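Local coordinates for protein DNA alpha-glucosyltransferase (PDB 1XV5) that is a GT-B-clan glycosyltransferase that binds uridine-5'-diphosphate and is built from two Rossmann-like domains, at residues 281-284 with 285-289; 372-375 with 376-379. All blocks are in the same frame, centred on the assembly; numbering follows the deposited sequence.

Overall arrangement
Both contacts are local, so neither closes a long loop, and they follow one another in series without nesting or crossing. Contact 1 comes first, where the chain leaves helix 278-286 and turns into strand 288-293 of the sheet that also holds strands 199-203 and 319-323. The chain then runs through helix 308-316 and strand 319-323 to contact 2, about two turns of helix 368-386, which packs against strand 319-323 and helix 181-188. The centres of the two contacts lie about 15 Å apart, their nearest atoms about 5 Å. Lys190 ties the two: its NZ meets Glu283 and Ser286, and its carbonyl oxygen receives Arg375 NH2.

Contact 1: residues 281-284 with 285-289; sequences MLER and MSKSG
Met281 and Met285 lie side by side one helical turn apart, pointing the same way, with SD of Met281 3.9 Å from CB of Met285. In both, CG stands anti to the backbone N (chi1 177° in Met281) and the thioether then bends twice. Their backbones are joined as well, Met285 N donating to Met281 O at 2.7 Å. The next carbonyl, Leu282 O, takes the N-H of Ser286 at 2.9 Å.

Glu283 is engaged at both ends. Its carbonyl O accepts OG of Ser286 at 2.6 Å; Ser286 chi1 of 70° places OG between its own N and carbonyl carbon and turns it back toward this carbonyl. The carboxylate of Glu283 crosses the end of Lys287 at a slant, in a loose salt bridge of 3.5 Å from OE2 to NZ, while OE1 pairs with Lys190, which also reaches Ser286 OG. Arg284 sends its guanidinium off to Glu233, but its carbonyl O is gripped twice: Ser288 OG at 2.8 Å and Lys287 N at 3.2 Å approach it from opposite faces of the carbonyl plane. The helix thus ends with serine hydroxyls on the carbonyls of its last turn, at the helix-to-strand junction of a Rossmann-like domain, with Met281 lining the UDP pocket.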
loop_
_atom_site.group_PDB
_atom_site.type_symbol
_atom_site.label_atom_id
_atom_site.label_comp_id
_atom_site.label_asym_id
_atom_site.label_seq_id
_atom_site.Cartn_x
_atom_site.Cartn_y
_atom_site.Cartn_z
ATOM N N MET A 281 14.952 -3.467 -0.355
ATOM C CA MET A 281 14.391 -3.267 -1.685
ATOM C C MET A 281 14.656 -1.832 -2.135
ATOM O O MET A 281 15.066 -1.599 -3.270
ATOM C CB MET A 281 12.884 -3.544 -1.673
ATOM C CG MET A 281 12.173 -3.292 -3.001
ATOM S SD MET A 281 11.833 -1.546 -3.341
ATOM C CE MET A 281 10.452 -1.265 -2.214
ATOM N N LEU A 282 14.429 -0.868 -1.246
ATOM C CA LEU A 282 14.662 0.533 -1.592
ATOM C C LEU A 282 16.110 0.757 -2.026
ATOM O O LEU A 282 16.378 1.528 -2.945
ATOM C CB LEU A 282 14.316 1.449 -0.407
ATOM C CG LEU A 282 12.831 1.519 -0.027
ATOM C CD1 LEU A 282 12.655 2.379 1.212
ATOM C CD2 LEU A 282 12.026 2.102 -1.190
ATOM N N GLU A 283 17.044 0.082 -1.368
ATOM C CA GLU A 283 18.453 0.213 -1.721
ATOM C C GLU A 283 18.674 -0.355 -3.125
ATOM O O GLU A 283 19.305 0.284 -3.971
ATOM C CB GLU A 283 19.322 -0.522 -0.693
ATOM C CG GLU A 283 20.822 -0.487 -0.949
ATOM C CD GLU A 283 21.395 0.922 -1.023
ATOM O OE1 GLU A 283 20.891 1.823 -0.320
ATOM O OE2 GLU A 283 22.368 1.120 -1.778
ATOM N N ARG A 284 18.139 -1.548 -3.379
ATOM C CA ARG A 284 18.289 -2.177 -4.691
ATOM C C ARG A 284 17.613 -1.350 -5.782
ATOM O O ARG A 284 18.163 -1.177 -6.878
ATOM C CB ARG A 284 17.682 -3.586 -4.697
ATOM C CG ARG A 284 18.474 -4.632 -3.918
ATOM C CD ARG A 284 17.886 -6.032 -4.130
ATOM N NE ARG A 284 16.579 -6.210 -3.503
ATOM C CZ ARG A 284 16.394 -6.605 -2.246
ATOM N NH1 ARG A 284 17.439 -6.864 -1.468
ATOM N NH2 ARG A 284 15.165 -6.758 -1.768
ATOM N N MET A 285 16.423 -0.845 -5.476
ATOM C CA MET A 285 15.660 -0.056 -6.436
ATOM C C MET A 285 16.346 1.263 -6.769
ATOM O O MET A 285 16.311 1.708 -7.918
ATOM C CB MET A 285 14.257 0.221 -5.893
ATOM C CG MET A 285 13.320 0.904 -6.880
ATOM S SD MET A 285 12.888 -0.138 -8.297
ATOM C CE MET A 285 11.669 -1.258 -7.546
ATOM N N SER A 286 16.978 1.880 -5.770
ATOM C CA SER A 286 17.657 3.155 -5.976
ATOM C C SER A 286 18.807 3.026 -6.969
ATOM O O SER A 286 19.287 4.029 -7.509
ATOM C CB SER A 286 18.195 3.698 -4.646
ATOM O OG SER A 286 19.287 2.914 -4.187
ATOM N N LYS A 287 19.252 1.796 -7.201
ATOM C CA LYS A 287 20.347 1.543 -8.131
ATOM C C LYS A 287 19.861 0.862 -9.404
ATOM O O LYS A 287 20.665 0.391 -10.208
ATOM C CB LYS A 287 21.428 0.686 -7.452
ATOM C CG LYS A 287 22.156 1.420 -6.321
ATOM C CD LYS A 287 23.193 0.543 -5.617
ATOM C CE LYS A 287 22.540 -0.573 -4.818
ATOM N NZ LYS A 287 23.522 -1.305 -3.964
ATOM N N SER A 288 18.541 0.819 -9.580
ATOM C CA SER A 288 17.928 0.203 -10.756
ATOM C C SER A 288 17.448 1.287 -11.715
ATOM O O SER A 288 16.864 2.286 -11.299
ATOM C CB SER A 288 16.746 -0.673 -10.341
ATOM O OG SER A 288 17.160 -1.698 -9.458
ATOM N N GLY A 289 17.694 1.083 -13.002
ATOM C CA GLY A 289 17.294 2.074 -13.983
ATOM C C GLY A 289 15.815 2.401 -13.994
ATOM O O GLY A 289 15.424 3.574 -13.983
#

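Contact 2: residues 372-375 with 376-379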
loop_
_atom_site.group_PDB
_atom_site.type_symbol
_atom_site.label_atom_id
_atom_site.label_comp_id
_atom_site.label_asym_id
_atom_site.label_seq_id
_atom_site.Cartn_x
_atom_site.Cartn_y
_atom_site.Cartn_z
ATOM N N ASP A 372 18.106 12.219 -15.116
ATOM C CA ASP A 372 18.091 12.988 -13.875
ATOM C C ASP A 372 16.946 13.993 -13.839
ATOM O O ASP A 372 16.242 14.104 -12.832
ATOM C CB ASP A 372 19.431 13.706 -13.686
ATOM C CG ASP A 372 20.172 13.240 -12.445
ATOM O OD1 ASP A 372 21.384 13.516 -12.341
ATOM O OD2 ASP A 372 19.545 12.607 -11.566
ATOM N N ARG A 373 16.755 14.729 -14.930
ATOM C CA ARG A 373 15.674 15.704 -14.972
ATOM C C ARG A 373 14.332 15.015 -14.778
ATOM O O ARG A 373 13.486 15.490 -14.025
ATOM C CB ARG A 373 15.654 16.461 -16.307
ATOM C CG ARG A 373 16.815 17.425 -16.502
ATOM C CD ARG A 373 16.523 18.414 -17.629
ATOM N NE ARG A 373 16.439 17.769 -18.940
ATOM C CZ ARG A 373 17.493 17.392 -19.659
ATOM N NH1 ARG A 373 18.721 17.594 -19.199
ATOM N NH2 ARG A 373 17.319 16.815 -20.841
ATOM N N GLU A 374 14.143 13.887 -15.454
ATOM C CA GLU A 374 12.878 13.170 -15.359
ATOM C C GLU A 374 12.571 12.648 -13.963
ATOM O O GLU A 374 11.443 12.789 -13.489
ATOM C CB GLU A 374 12.838 12.029 -16.376
ATOM C CG GLU A 374 12.842 12.523 -17.820
ATOM C CD GLU A 374 11.696 13.480 -18.114
ATOM O OE1 GLU A 374 10.522 13.072 -17.977
ATOM O OE2 GLU A 374 11.968 14.643 -18.485
ATOM N N ARG A 375 13.552 12.056 -13.290
ATOM C CA ARG A 375 13.261 11.552 -11.954
ATOM C C ARG A 375 13.097 12.687 -10.944
ATOM O O ARG A 375 12.375 12.535 -9.964
ATOM C CB ARG A 375 14.324 10.549 -11.485
ATOM C CG ARG A 375 15.732 11.075 -11.386
ATOM C CD ARG A 375 16.614 10.065 -10.653
ATOM N NE ARG A 375 17.983 10.544 -10.502
ATOM C CZ ARG A 375 18.870 10.019 -9.663
ATOM N NH1 ARG A 375 18.533 8.990 -8.896
ATOM N NH2 ARG A 375 20.088 10.537 -9.585
ATOM N N GLU A 376 13.756 13.822 -11.168
ATOM C CA GLU A 376 13.578 14.944 -10.245
ATOM C C GLU A 376 12.120 15.400 -10.366
ATOM O O GLU A 376 11.494 15.782 -9.376
ATOM C CB GLU A 376 14.528 16.102 -10.582
ATOM C CG GLU A 376 15.981 15.848 -10.182
ATOM C CD GLU A 376 16.222 15.930 -8.679
ATOM O OE1 GLU A 376 17.348 15.615 -8.242
ATOM O OE2 GLU A 376 15.298 16.319 -7.932
ATOM N N LYS A 377 11.576 15.348 -11.578
ATOM C CA LYS A 377 10.182 15.727 -11.779
ATOM C C LYS A 377 9.246 14.728 -11.097
ATOM O O LYS A 377 8.284 15.124 -10.443
ATOM C CB LYS A 377 9.843 15.811 -13.271
ATOM C CG LYS A 377 10.377 17.071 -13.946
ATOM C CD LYS A 377 9.865 17.228 -15.373
ATOM C CE LYS A 377 10.429 16.169 -16.300
ATOM N NZ LYS A 377 10.102 16.465 -17.728
ATOM N N ALA A 378 9.538 13.436 -11.241
ATOM C CA ALA A 378 8.705 12.398 -10.638
ATOM C C ALA A 378 8.704 12.519 -9.125
ATOM O O ALA A 378 7.658 12.422 -8.488
ATOM C CB ALA A 378 9.196 11.019 -11.048
ATOM N N TYR A 379 9.886 12.707 -8.550
ATOM C CA TYR A 379 9.996 12.851 -7.107
ATOM C C TYR A 379 9.147 14.014 -6.609
ATOM O O TYR A 379 8.377 13.864 -5.661
ATOM C CB TYR A 379 11.455 13.062 -6.697
ATOM C CG TYR A 379 11.614 13.493 -5.252
ATOM C CD1 TYR A 379 11.751 14.840 -4.918
ATOM C CD2 TYR A 379 11.584 12.557 -4.215
ATOM C CE1 TYR A 379 11.852 15.246 -3.588
ATOM C CE2 TYR A 379 11.683 12.953 -2.882
ATOM C CZ TYR A 379 11.817 14.297 -2.576
ATOM O OH TYR A 379 11.910 14.699 -1.262
HETATM O O HOH W 1 19.145 13.853 -8.902
#
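About two turns of helix 368-386, a long helix near the C terminus that packs on strand 319-323 and helix 181-188, are braced by a salt bridge between Glu374 and Lys377, three residues on. The two side chains run alongside each other, and Lys377 NZ donates to Glu374 OE2 at 2.7 Å, reaching the syn side of the carboxylate but 28° out of its plane. Bends at chi2 of Glu374 and chi3 of Lys377 bring the charged ends together; NZ has a second anionic partner in Asp343. The main chain keeps regular alpha-helical bonding, with Glu376 N on Asp372 O at 3.0 Å and Tyr379 N on Arg375 O at 2.9 Å.

Along another side of the helix, Arg375 reaches back to Asp372. CG of Arg375 sits between its own N and carbonyl carbon (chi1 61°), and from there the chain runs out straight, presenting the guanidinium side-on. NE and NH2 both grip the one oxygen, OD2 of Asp372, which lies in the guanidinium plane, 2.8 Å from NE and 2.9 Å from NH2. NH2 also donates to Lys190 O and NH1 to Gly317 O, which would fix the rotation of the guanidinium and join the helix to two loops. Glu376 OE1 forms a salt bridge with Arg185, itself in cation-pi contact with Tyr379, and the like-charged carboxylates of Asp372 and Glu376 are bridged by a water that donates to Asp372 OD2 at 3.0 Å and to Glu376 OE1 at 2.6 Å.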